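Local structure of serine protease (Nocardiopsis alba, 2OUA) at residues I45-G50 / T68-L73; G50-S55 / A63-T68; N75-Y80 / C101-T106; S89-A94 / E174-L179. The protein probably cleaves peptide bonds inside proteins as an acid-stable serine endopeptidase of the S1 family, this chain being its trypsin-like protease domain. All coordinates share one frame; numbering follows the deposited sequence.

In the fold
The four contacts span the two barrels of the trypsin-like fold, whose predicted triad, H35, D61 and S143, draws on both as in its relatives. Contacts 1 and 2 share G50 and T68 in one first-barrel hairpin, strands 48-56 and 62-69. Their centres lie about 11 Å apart, and contact 2 is nested inside the loop that contact 1 closes. Contact 3 comes next, about 18 Å from contact 1 between centres, where strand 76-78 meets strand 99-104 of the second barrel. Contact 4 alternates with it along the chain, about 16 Å away between centres, tying segment 89-94 to helix 176-181. M178 SD of that helix packs 3.8 Å from A63 N of contact 2.

Contact 1 (I45-G50 / T68-L73)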
loop_
_atom_site.group_PDB
_atom_site.type_symbol
_atom_site.label_atom_id
_atom_site.label_comp_id
_atom_site.label_asym_id
_atom_site.label_seq_id
_atom_site.Cartn_x
_atom_site.Cartn_y
_atom_site.Cartn_z
ATOM N N ILE A 45 5.718 14.235 -0.499
ATOM C CA ILE A 45 6.531 13.220 -1.155
ATOM C C ILE A 45 7.341 13.949 -2.219
ATOM O O ILE A 45 6.809 14.373 -3.245
ATOM C CB ILE A 45 5.665 12.101 -1.792
ATOM C CG1 ILE A 45 6.558 11.176 -2.620
ATOM C CG2 ILE A 45 4.548 12.695 -2.626
ATOM C CD1 ILE A 45 5.867 9.905 -3.071
ATOM N N GLY A 46 8.633 14.107 -1.957
ATOM C CA GLY A 46 9.473 14.830 -2.891
ATOM C C GLY A 46 8.918 16.240 -2.937
ATOM O O GLY A 46 8.601 16.815 -1.894
ATOM N N ASN A 47 8.779 16.798 -4.133
ATOM C CA ASN A 47 8.242 18.145 -4.282
ATOM C C ASN A 47 6.726 18.050 -4.421
ATOM O O ASN A 47 6.055 19.024 -4.762
ATOM C CB ASN A 47 8.839 18.810 -5.524
ATOM C CG ASN A 47 8.355 18.176 -6.814
ATOM O OD1 ASN A 47 8.007 16.993 -6.844
ATOM N ND2 ASN A 47 8.345 18.954 -7.890
ATOM N N GLY A 48 6.191 16.861 -4.160
ATOM C CA GLY A 48 4.757 16.657 -4.268
ATOM C C GLY A 48 4.022 16.863 -2.959
ATOM O O GLY A 48 4.578 16.647 -1.884
ATOM N N ARG A 49 2.765 17.286 -3.053
ATOM C CA ARG A 49 1.933 17.519 -1.876
ATOM C C ARG A 49 0.560 16.896 -2.096
ATOM O O ARG A 49 0.015 16.943 -3.199
ATOM C CB ARG A 49 1.779 19.022 -1.621
ATOM C CG ARG A 49 3.087 19.753 -1.352
ATOM C CD ARG A 49 3.653 19.417 0.022
ATOM N NE ARG A 49 4.915 20.108 0.278
ATOM C CZ ARG A 49 6.097 19.716 -0.193
ATOM N NH1 ARG A 49 6.196 18.628 -0.946
ATOM N NH2 ARG A 49 7.188 20.419 0.091
ATOM N N GLY A 50 -0.000 16.318 -1.043
ATOM C CA GLY A 50 -1.303 15.695 -1.167
ATOM C C GLY A 50 -2.061 15.714 0.138
ATOM O O GLY A 50 -1.568 16.224 1.145
ATOM N N THR A 68 -2.336 17.400 -4.523
ATOM C CA THR A 68 -2.777 18.782 -4.647
ATOM C C THR A 68 -1.743 19.556 -5.463
ATOM O O THR A 68 -2.045 20.603 -6.041
ATOM C CB THR A 68 -2.969 19.449 -3.269
ATOM O OG1 THR A 68 -1.774 19.315 -2.495
ATOM C CG2 THR A 68 -4.134 18.798 -2.525
ATOM N N SER A 69 -0.519 19.033 -5.508
ATOM C CA SER A 69 0.533 19.668 -6.288
ATOM C C SER A 69 1.687 18.722 -6.610
ATOM O O SER A 69 2.144 17.955 -5.759
ATOM C CB SER A 69 1.073 20.913 -5.571
ATOM O OG SER A 69 1.782 20.574 -4.396
ATOM N N ASN A 70 2.133 18.784 -7.860
ATOM C CA ASN A 70 3.245 17.982 -8.352
ATOM C C ASN A 70 3.160 16.471 -8.169
ATOM O O ASN A 70 4.092 15.841 -7.670
ATOM C CB ASN A 70 4.551 18.495 -7.749
ATOM C CG ASN A 70 4.805 19.948 -8.085
ATOM O OD1 ASN A 70 4.607 20.372 -9.222
ATOM N ND2 ASN A 70 5.249 20.719 -7.099
ATOM N N PHE A 71 2.040 15.888 -8.578
ATOM C CA PHE A 71 1.868 14.444 -8.507
ATOM C C PHE A 71 1.901 13.911 -9.936
ATOM O O PHE A 71 1.025 14.230 -10.737
ATOM C CB PHE A 71 0.525 14.083 -7.864
ATOM C CG PHE A 71 0.615 13.727 -6.402
ATOM C CD1 PHE A 71 1.404 14.473 -5.533
ATOM C CD2 PHE A 71 -0.124 12.664 -5.891
ATOM C CE1 PHE A 71 1.451 14.166 -4.172
ATOM C CE2 PHE A 71 -0.083 12.350 -4.531
ATOM C CZ PHE A 71 0.705 13.101 -3.672
ATOM N N THR A 72 2.924 13.127 -10.259
ATOM C CA THR A 72 3.034 12.531 -11.589
ATOM C C THR A 72 2.879 11.028 -11.399
ATOM O O THR A 72 3.727 10.392 -10.786
ATOM C CB THR A 72 4.401 12.821 -12.228
ATOM O OG1 THR A 72 4.540 14.231 -12.442
ATOM C CG2 THR A 72 4.525 12.100 -13.561
ATOM N N LEU A 73 1.795 10.467 -11.923
ATOM C CA LEU A 73 1.540 9.042 -11.754
ATOM C C LEU A 73 2.379 8.142 -12.649
ATOM O O LEU A 73 2.796 8.536 -13.741
ATOM C CB LEU A 73 0.057 8.735 -11.988
ATOM C CG LEU A 73 -0.960 9.535 -11.164
ATOM C CD1 LEU A 73 -2.349 8.973 -11.410
ATOM C CD2 LEU A 73 -0.619 9.464 -9.683
HETATM O O HOH W 1 4.518 21.455 -4.293
#
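T68 and S69 both face R49, and the evidence for a classic beta bulge is the double grip on a single carbonyl: R49 O accepts from T68 N at 2.7 Å and from S69 N at 3.2 Å, both donors arriving from the same face of its plane. The T68 hydroxyl also lies close to R49 O, but that bond is weak and its proton has another acceptor within reach. R49 N donates back to S69 O, and with S69 N to R49 O this makes R49 and S69 an antiparallel hydrogen-bonded pair. N70 ND2 donates to N47 O at 3.0 Å, and the N47 and N70 amides are stacked with their planes only 4° apart. N47 OD1 is taken by the amino group of A1. A water donates to N47 O and also hydrogen-bonds S69 OG.

The R49 side chain is bent at chi2 (-72°), and its guanidinium reaches back to the preceding type II' turn, I45 to G48. Its NH1 donates to G46 O and, at 2.7 Å, to G48 O; I45 N reaches G48 O from the opposite face. F71 brings its CE1 corner to segment 45-50, 3.3 Å from R49 O and 3.8 Å from I45 CG2, while G48 C sits at the ring edge.

The bulge lies in the hairpin of strands 48-56 and 62-69 in the first barrel, where the chain turns a corner at T68. I45 packs onto V17 of strand 14-22, F71 rests on I3, and T72 makes backbone hydrogen bonds with A1 and with I3, the latter in strand 2-5.

Contact 2 (G50-S55 / A63-T68); sequences GVFERS and AFVRGT
V65 CG2 sits almost exactly over the F52 ring, 3.7 Å from its centroid and 5° off the normal, a CH-pi contact. A63 CB meets the same ring near its plane, 3.7 Å from F52 CE2. Across the sheet, E53 runs side by side with F64: its CG is anti to the backbone N (chi1 175°), and the extended chain carries OE2 to the ring edge, 3.3 Å from F64 CE2. The same oxygen is hydrogen-bonded by N23 ND2.

Behind these side chains stands an antiparallel hairpin of the first trypsin-like barrel, interrupted by a classic beta bulge. F64 O accepts from both E53 N (2.9 Å) and R54 N (3.3 Å), while R54 O takes F64 N; the register shifts by one residue here. V51 and R66 exchange two backbone bonds, the shorter being R66 N to V51 O at 2.8 Å.

Further out, F52 and V65 also touch V43 of strand 42-45, and strand 28-32 supplies T32 against F52 and A63, V31 against F64 and F30 against V65. S55 OG is bonded to G37 O, and the A63 side chain lies about 7 Å from that of D61, a predicted member of the charge-relay system.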
loop_
_atom_site.group_PDB
_atom_site.type_symbol
_atom_site.label_atom_id
_atom_site.label_comp_id
_atom_site.label_asym_id
_atom_site.label_seq_id
_atom_site.Cartn_x
_atom_site.Cartn_y
_atom_site.Cartn_z
ATOM N N GLY A 50 -0.000 16.318 -1.043
ATOM C CA GLY A 50 -1.303 15.695 -1.167
ATOM C C GLY A 50 -2.061 15.714 0.138
ATOM O O GLY A 50 -1.568 16.224 1.145
ATOM N N VAL A 51 -3.259 15.143 0.122
ATOM C CA VAL A 51 -4.099 15.095 1.309
ATOM C C VAL A 51 -4.908 13.807 1.329
ATOM O O VAL A 51 -5.342 13.324 0.282
ATOM C CB VAL A 51 -5.069 16.298 1.335
ATOM C CG1 VAL A 51 -5.921 16.295 0.075
ATOM C CG2 VAL A 51 -5.955 16.238 2.570
ATOM N N PHE A 52 -5.098 13.242 2.517
ATOM C CA PHE A 52 -5.892 12.026 2.644
ATOM C C PHE A 52 -7.341 12.398 2.341
ATOM O O PHE A 52 -7.998 13.081 3.134
ATOM C CB PHE A 52 -5.787 11.446 4.063
ATOM C CG PHE A 52 -4.568 10.592 4.284
ATOM C CD1 PHE A 52 -3.309 11.162 4.428
ATOM C CD2 PHE A 52 -4.682 9.202 4.325
ATOM C CE1 PHE A 52 -2.174 10.365 4.607
ATOM C CE2 PHE A 52 -3.552 8.393 4.504
ATOM C CZ PHE A 52 -2.296 8.977 4.644
ATOM N N GLU A 53 -7.824 11.963 1.181
ATOM C CA GLU A 53 -9.195 12.242 0.756
ATOM C C GLU A 53 -10.149 11.232 1.372
ATOM O O GLU A 53 -11.263 11.570 1.771
ATOM C CB GLU A 53 -9.300 12.183 -0.771
ATOM C CG GLU A 53 -10.722 12.356 -1.292
ATOM C CD GLU A 53 -10.814 12.322 -2.809
ATOM O OE1 GLU A 53 -11.947 12.385 -3.333
ATOM O OE2 GLU A 53 -9.765 12.236 -3.480
ATOM N N ARG A 54 -9.698 9.985 1.444
ATOM C CA ARG A 54 -10.483 8.905 2.017
ATOM C C ARG A 54 -9.587 8.156 2.995
ATOM O O ARG A 54 -8.387 8.008 2.751
ATOM C CB ARG A 54 -10.938 7.937 0.922
ATOM C CG ARG A 54 -11.826 8.544 -0.148
ATOM C CD ARG A 54 -13.292 8.450 0.226
ATOM N NE ARG A 54 -14.149 8.687 -0.931
ATOM C CZ ARG A 54 -15.416 8.297 -1.016
ATOM N NH1 ARG A 54 -15.979 7.645 -0.007
ATOM N NH2 ARG A 54 -16.116 8.547 -2.114
ATOM N N SER A 55 -10.160 7.697 4.102
ATOM C CA SER A 55 -9.385 6.940 5.077
ATOM C C SER A 55 -10.293 6.212 6.042
ATOM O O SER A 55 -11.211 6.805 6.607
ATOM C CB SER A 55 -8.444 7.849 5.870
ATOM O OG SER A 55 -7.641 7.078 6.763
ATOM N N ALA A 63 -6.873 3.793 2.453
ATOM C CA ALA A 63 -6.891 5.230 2.268
ATOM C C ALA A 63 -6.498 5.622 0.853
ATOM O O ALA A 63 -5.849 4.856 0.133
ATOM C CB ALA A 63 -5.946 5.890 3.265
ATOM N N PHE A 64 -6.924 6.815 0.457
ATOM C CA PHE A 64 -6.581 7.353 -0.852
ATOM C C PHE A 64 -6.094 8.768 -0.618
ATOM O O PHE A 64 -6.800 9.588 -0.022
ATOM C CB PHE A 64 -7.782 7.399 -1.800
ATOM C CG PHE A 64 -7.468 8.053 -3.129
ATOM C CD1 PHE A 64 -6.603 7.440 -4.037
ATOM C CD2 PHE A 64 -7.995 9.306 -3.448
ATOM C CE1 PHE A 64 -6.264 8.067 -5.242
ATOM C CE2 PHE A 64 -7.663 9.942 -4.649
ATOM C CZ PHE A 64 -6.795 9.322 -5.548
ATOM N N VAL A 65 -4.876 9.038 -1.064
ATOM C CA VAL A 65 -4.288 10.359 -0.932
ATOM C C VAL A 65 -4.414 11.036 -2.288
ATOM O O VAL A 65 -3.966 10.494 -3.297
ATOM C CB VAL A 65 -2.796 10.272 -0.552
ATOM C CG1 VAL A 65 -2.156 11.653 -0.624
ATOM C CG2 VAL A 65 -2.657 9.702 0.856
ATOM N N ARG A 66 -5.037 12.210 -2.307
ATOM C CA ARG A 66 -5.217 12.971 -3.541
ATOM C C ARG A 66 -4.110 14.015 -3.652
ATOM O O ARG A 66 -3.850 14.758 -2.707
ATOM C CB ARG A 66 -6.587 13.657 -3.535
ATOM C CG ARG A 66 -6.720 14.809 -4.522
ATOM C CD ARG A 66 -8.111 15.418 -4.454
ATOM N NE ARG A 66 -8.205 16.666 -5.207
ATOM C CZ ARG A 66 -7.744 17.838 -4.776
ATOM N NH1 ARG A 66 -7.154 17.926 -3.592
ATOM N NH2 ARG A 66 -7.875 18.919 -5.531
ATOM N N GLY A 67 -3.453 14.056 -4.804
ATOM C CA GLY A 67 -2.388 15.023 -4.992
ATOM C C GLY A 67 -2.948 16.420 -5.176
ATOM O O GLY A 67 -3.932 16.606 -5.888
ATOM N N THR A 68 -2.336 17.400 -4.523
ATOM C CA THR A 68 -2.777 18.782 -4.647
ATOM C C THR A 68 -1.743 19.556 -5.463
ATOM O O THR A 68 -2.045 20.603 -6.041
ATOM C CB THR A 68 -2.969 19.449 -3.269
ATOM O OG1 THR A 68 -1.774 19.315 -2.495
ATOM C CG2 THR A 68 -4.134 18.798 -2.525
#

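Contact 3 (N75-Y80 / C101-T106); sequences NLVSRY and CRSGST
Y80 presents its ring edge to S103, whose OG lies near the ring plane 3.4 Å from Y80 CE1; S78 OG of its own segment covers one face, 3.6 Å above the centre. G104 O approaches the same corner obliquely, 3.3 Å from Y80 CE1. The phenol end passes S105, with Y80 OH 3.5 Å from S105 CA, and finds its hydrogen-bond partner in G6 O. The other flat group is the R102 guanidinium, which has G104 CA at its edge in plane and donates through NE to C137 O.

The S103 hydroxyl carries the polar link across the contact. Its OG stands anti to the backbone N (chi1 180°) and donates to S78 O at 2.7 Å, tilted 21° from the carbonyl plane. Beside it, S103 CB touches V77 CG1 at 3.6 Å. The tight bend that brings Y80 round is an ST turn: Y80 N donates to S78 OG at 3.2 Å, so one serine both holds the turn and lies over the ring.

The partners of S105 belong to the first barrel: its N donates to S16 OG, and its OG is bonded by R14 NH1. T106 N donates to D142 OD1; D142 belongs to the pocket of the bound AES and precedes S143 of the predicted charge relay. The touching parts, 77-80 and 103-105, run 61° apart. Strand 99-104 lies in the closed second barrel between strand 108-116, to which the C101-C111 disulfide ties it, and strand 146-149, where C101 bonds I148; strand 76-78, paired with strand 85-87, lies in the link between the barrels.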
loop_
_atom_site.group_PDB
_atom_site.type_symbol
_atom_site.label_atom_id
_atom_site.label_comp_id
_atom_site.label_asym_id
_atom_site.label_seq_id
_atom_site.Cartn_x
_atom_site.Cartn_y
_atom_site.Cartn_z
ATOM N N ASN A 75 3.040 3.563 -13.366
ATOM C CA ASN A 75 2.460 2.247 -13.129
ATOM C C ASN A 75 3.599 1.383 -12.598
ATOM O O ASN A 75 3.693 0.194 -12.895
ATOM C CB ASN A 75 1.890 1.658 -14.429
ATOM C CG ASN A 75 2.967 1.132 -15.357
ATOM O OD1 ASN A 75 3.992 1.778 -15.569
ATOM N ND2 ASN A 75 2.728 -0.045 -15.932
ATOM N N LEU A 76 4.457 2.002 -11.795
ATOM C CA LEU A 76 5.616 1.324 -11.234
ATOM C C LEU A 76 5.595 1.113 -9.721
ATOM O O LEU A 76 4.916 1.825 -8.982
ATOM C CB LEU A 76 6.887 2.102 -11.586
ATOM C CG LEU A 76 7.137 2.436 -13.055
ATOM C CD1 LEU A 76 8.391 3.302 -13.171
ATOM C CD2 LEU A 76 7.290 1.156 -13.858
ATOM N N VAL A 77 6.377 0.128 -9.289
ATOM C CA VAL A 77 6.562 -0.215 -7.884
ATOM C C VAL A 77 8.061 -0.465 -7.736
ATOM O O VAL A 77 8.626 -1.286 -8.460
ATOM C CB VAL A 77 5.797 -1.505 -7.497
ATOM C CG1 VAL A 77 6.158 -1.921 -6.057
ATOM C CG2 VAL A 77 4.299 -1.273 -7.620
ATOM N N SER A 78 8.707 0.244 -6.813
ATOM C CA SER A 78 10.144 0.078 -6.606
ATOM C C SER A 78 10.508 -1.267 -5.994
ATOM O O SER A 78 9.834 -1.741 -5.080
ATOM C CB SER A 78 10.684 1.188 -5.707
ATOM O OG SER A 78 12.071 1.010 -5.467
ATOM N N ARG A 79 11.582 -1.873 -6.499
ATOM C CA ARG A 79 12.052 -3.153 -5.979
ATOM C C ARG A 79 13.303 -2.942 -5.128
ATOM O O ARG A 79 13.989 -3.893 -4.755
ATOM C CB ARG A 79 12.330 -4.127 -7.130
ATOM C CG ARG A 79 11.074 -4.464 -7.924
ATOM C CD ARG A 79 11.361 -5.339 -9.142
ATOM N NE ARG A 79 11.713 -6.713 -8.794
ATOM C CZ ARG A 79 12.957 -7.195 -8.764
ATOM N NH1 ARG A 79 13.988 -6.414 -9.064
ATOM N NH2 ARG A 79 13.168 -8.470 -8.448
ATOM N N TYR A 80 13.585 -1.679 -4.828
ATOM C CA TYR A 80 14.722 -1.301 -3.992
ATOM C C TYR A 80 15.972 -2.181 -4.145
ATOM O O TYR A 80 16.605 -2.193 -5.203
ATOM C CB TYR A 80 14.283 -1.280 -2.520
ATOM C CG TYR A 80 13.338 -0.145 -2.166
ATOM C CD1 TYR A 80 11.951 -0.333 -2.139
ATOM C CD2 TYR A 80 13.838 1.116 -1.855
ATOM C CE1 TYR A 80 11.089 0.723 -1.798
ATOM C CE2 TYR A 80 12.994 2.166 -1.519
ATOM C CZ TYR A 80 11.626 1.970 -1.489
ATOM O OH TYR A 80 10.816 3.030 -1.138
ATOM N N CYS A 101 5.079 -10.021 -3.439
ATOM C CA CYS A 101 6.192 -9.230 -2.927
ATOM C C CYS A 101 5.684 -7.911 -2.380
ATOM O O CYS A 101 4.673 -7.380 -2.846
ATOM C CB CYS A 101 7.220 -8.944 -4.024
ATOM S SG CYS A 101 8.000 -10.396 -4.803
ATOM N N ARG A 102 6.406 -7.386 -1.396
ATOM C CA ARG A 102 6.048 -6.130 -0.755
ATOM C C ARG A 102 7.140 -5.089 -0.960
ATOM O O ARG A 102 8.332 -5.407 -0.931
ATOM C CB ARG A 102 5.838 -6.354 0.749
ATOM C CG ARG A 102 5.533 -5.086 1.532
ATOM C CD ARG A 102 5.669 -5.309 3.029
ATOM N NE ARG A 102 7.006 -5.775 3.400
ATOM C CZ ARG A 102 8.125 -5.070 3.241
ATOM N NH1 ARG A 102 8.087 -3.850 2.717
ATOM N NH2 ARG A 102 9.290 -5.595 3.601
ATOM N N SER A 103 6.729 -3.843 -1.175
ATOM C CA SER A 103 7.678 -2.753 -1.350
ATOM C C SER A 103 7.412 -1.736 -0.246
ATOM O O SER A 103 6.295 -1.245 -0.113
ATOM C CB SER A 103 7.499 -2.094 -2.721
ATOM O OG SER A 103 8.427 -1.031 -2.885
ATOM N N GLY A 104 8.436 -1.434 0.551
ATOM C CA GLY A 104 8.278 -0.477 1.639
ATOM C C GLY A 104 9.493 0.426 1.753
ATOM O O GLY A 104 10.601 0.011 1.411
ATOM N N SER A 105 9.304 1.646 2.252
ATOM C CA SER A 105 10.411 2.595 2.360
ATOM C C SER A 105 11.435 2.338 3.471
ATOM O O SER A 105 12.506 2.952 3.481
ATOM C CB SER A 105 9.871 4.027 2.482
ATOM O OG SER A 105 9.140 4.215 3.677
ATOM N N THR A 106 11.124 1.442 4.403
ATOM C CA THR A 106 12.073 1.147 5.475
ATOM C C THR A 106 12.972 -0.047 5.151
ATOM O O THR A 106 14.198 0.063 5.184
ATOM C CB THR A 106 11.355 0.860 6.818
ATOM O OG1 THR A 106 10.667 2.037 7.256
ATOM C CG2 THR A 106 12.368 0.451 7.892
#

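Contact 4 (S89-A94 / E174-L179)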
loop_
_atom_site.group_PDB
_atom_site.type_symbol
_atom_site.label_atom_id
_atom_site.label_comp_id
_atom_site.label_asym_id
_atom_site.label_seq_id
_atom_site.Cartn_x
_atom_site.Cartn_y
_atom_site.Cartn_z
ATOM N N SER A 89 -0.049 -3.744 -14.293
ATOM C CA SER A 89 -0.881 -3.839 -15.489
ATOM C C SER A 89 -2.343 -4.076 -15.120
ATOM O O SER A 89 -3.226 -4.046 -15.976
ATOM C CB SER A 89 -0.385 -4.971 -16.395
ATOM O OG SER A 89 -0.655 -6.238 -15.827
ATOM N N GLY A 90 -2.595 -4.307 -13.837
ATOM C CA GLY A 90 -3.956 -4.537 -13.385
ATOM C C GLY A 90 -3.979 -4.971 -11.936
ATOM O O GLY A 90 -2.967 -4.868 -11.244
ATOM N N SER A 91 -5.128 -5.454 -11.475
ATOM C CA SER A 91 -5.254 -5.905 -10.098
ATOM C C SER A 91 -6.007 -7.225 -9.977
ATOM O O SER A 91 -6.811 -7.403 -9.064
ATOM C CB SER A 91 -5.950 -4.834 -9.243
ATOM O OG SER A 91 -7.238 -4.523 -9.744
ATOM N N SER A 92 -5.758 -8.148 -10.902
ATOM C CA SER A 92 -6.411 -9.449 -10.836
ATOM C C SER A 92 -5.902 -10.124 -9.568
ATOM O O SER A 92 -4.695 -10.167 -9.318
ATOM C CB SER A 92 -6.061 -10.305 -12.056
ATOM O OG SER A 92 -6.596 -9.742 -13.240
ATOM N N THR A 93 -6.829 -10.646 -8.776
ATOM C CA THR A 93 -6.491 -11.298 -7.517
ATOM C C THR A 93 -5.675 -12.570 -7.705
ATOM O O THR A 93 -6.034 -13.443 -8.496
ATOM C CB THR A 93 -7.770 -11.642 -6.727
ATOM O OG1 THR A 93 -8.544 -10.452 -6.534
ATOM C CG2 THR A 93 -7.418 -12.228 -5.372
ATOM N N ALA A 94 -4.576 -12.668 -6.967
ATOM C CA ALA A 94 -3.714 -13.838 -7.030
ATOM C C ALA A 94 -4.274 -14.912 -6.098
ATOM O O ALA A 94 -4.823 -14.606 -5.035
ATOM C CB ALA A 94 -2.292 -13.467 -6.617
ATOM N N GLU A 174 -6.681 -5.495 0.950
ATOM C CA GLU A 174 -6.893 -5.766 -0.468
ATOM C C GLU A 174 -7.114 -4.467 -1.229
ATOM O O GLU A 174 -7.790 -3.557 -0.737
ATOM C CB GLU A 174 -8.099 -6.688 -0.662
ATOM C CG GLU A 174 -7.890 -8.127 -0.191
ATOM C CD GLU A 174 -7.030 -8.952 -1.137
ATOM O OE1 GLU A 174 -6.857 -8.545 -2.308
ATOM O OE2 GLU A 174 -6.543 -10.025 -0.716
ATOM N N VAL A 175 -6.562 -4.385 -2.435
ATOM C CA VAL A 175 -6.693 -3.168 -3.225
ATOM C C VAL A 175 -8.037 -3.015 -3.939
ATOM O O VAL A 175 -8.581 -1.914 -4.005
ATOM C CB VAL A 175 -5.549 -3.058 -4.273
ATOM C CG1 VAL A 175 -5.746 -4.085 -5.385
ATOM C CG2 VAL A 175 -5.503 -1.639 -4.843
ATOM N N ASN A 176 -8.586 -4.106 -4.459
ATOM C CA ASN A 176 -9.849 -4.011 -5.184
ATOM C C ASN A 176 -11.001 -3.400 -4.401
ATOM O O ASN A 176 -11.786 -2.632 -4.957
ATOM C CB ASN A 176 -10.242 -5.373 -5.760
ATOM C CG ASN A 176 -9.409 -5.734 -6.974
ATOM O OD1 ASN A 176 -8.862 -4.853 -7.637
ATOM N ND2 ASN A 176 -9.315 -7.026 -7.283
ATOM N N PRO A 177 -11.132 -3.732 -3.106
ATOM C CA PRO A 177 -12.234 -3.139 -2.348
ATOM C C PRO A 177 -12.145 -1.608 -2.324
ATOM O O PRO A 177 -13.170 -0.923 -2.265
ATOM C CB PRO A 177 -12.068 -3.755 -0.964
ATOM C CG PRO A 177 -11.543 -5.130 -1.287
ATOM C CD PRO A 177 -10.499 -4.826 -2.345
ATOM N N MET A 178 -10.926 -1.076 -2.367
ATOM C CA MET A 178 -10.734 0.372 -2.357
ATOM C C MET A 178 -11.084 0.953 -3.726
ATOM O O MET A 178 -11.782 1.962 -3.818
ATOM C CB MET A 178 -9.282 0.737 -2.016
ATOM C CG MET A 178 -8.836 0.345 -0.614
ATOM S SD MET A 178 -7.211 1.032 -0.177
ATOM C CE MET A 178 -6.119 -0.185 -0.891
ATOM N N LEU A 179 -10.593 0.316 -4.782
ATOM C CA LEU A 179 -10.859 0.776 -6.138
ATOM C C LEU A 179 -12.359 0.783 -6.403
ATOM O O LEU A 179 -12.893 1.725 -6.987
ATOM C CB LEU A 179 -10.170 -0.136 -7.156
ATOM C CG LEU A 179 -8.654 -0.288 -7.001
ATOM C CD1 LEU A 179 -8.124 -1.296 -8.009
ATOM C CD2 LEU A 179 -7.990 1.061 -7.186
#
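S91 and N176 face each other through two hydrogen bonds that together fasten segment 89-94, which has no regular secondary structure, to the C-terminal helix 176-181 of the trypsin-like fold. Both polar ends of the N176 amide are used. Its OD1 accepts from S91 OG at 2.7 Å, the hydroxyl lying in the carbonyl plane on a lone pair. Its ND2 donates to S91 O at 3.1 Å with an N-H...O angle of 147°, the acceptor standing somewhat out of the amide plane. Two bonds to a single residue fix the rotation of the amide. The serine reaches OD1 because its OG lies between the backbone N and the carbonyl carbon (chi1 59°). T93 OG1 is a looser neighbour of the amide, 3.6 Å from N176 ND2.

The flanking polar groups are satisfied by strand 152-160 and the arginine R117. S92 N donates to Q152 OE1, while Q154 receives A94 N on OE1 and gives NE2 to S92 O. R117 NH2 donates to A94 O, and its NE forms a salt bridge with E174 OE2, which T132 OG1 also bonds; R117 therefore joins both segments. V175 shares a backbone bond with Q154, and V175 O accepts from L179 N at 3.1 Å.

Little packing surrounds these bonds: V175 CG1 lies 3.9 Å from S91 CB, and L179 CD1 comes within 3.8 Å of S91 OG.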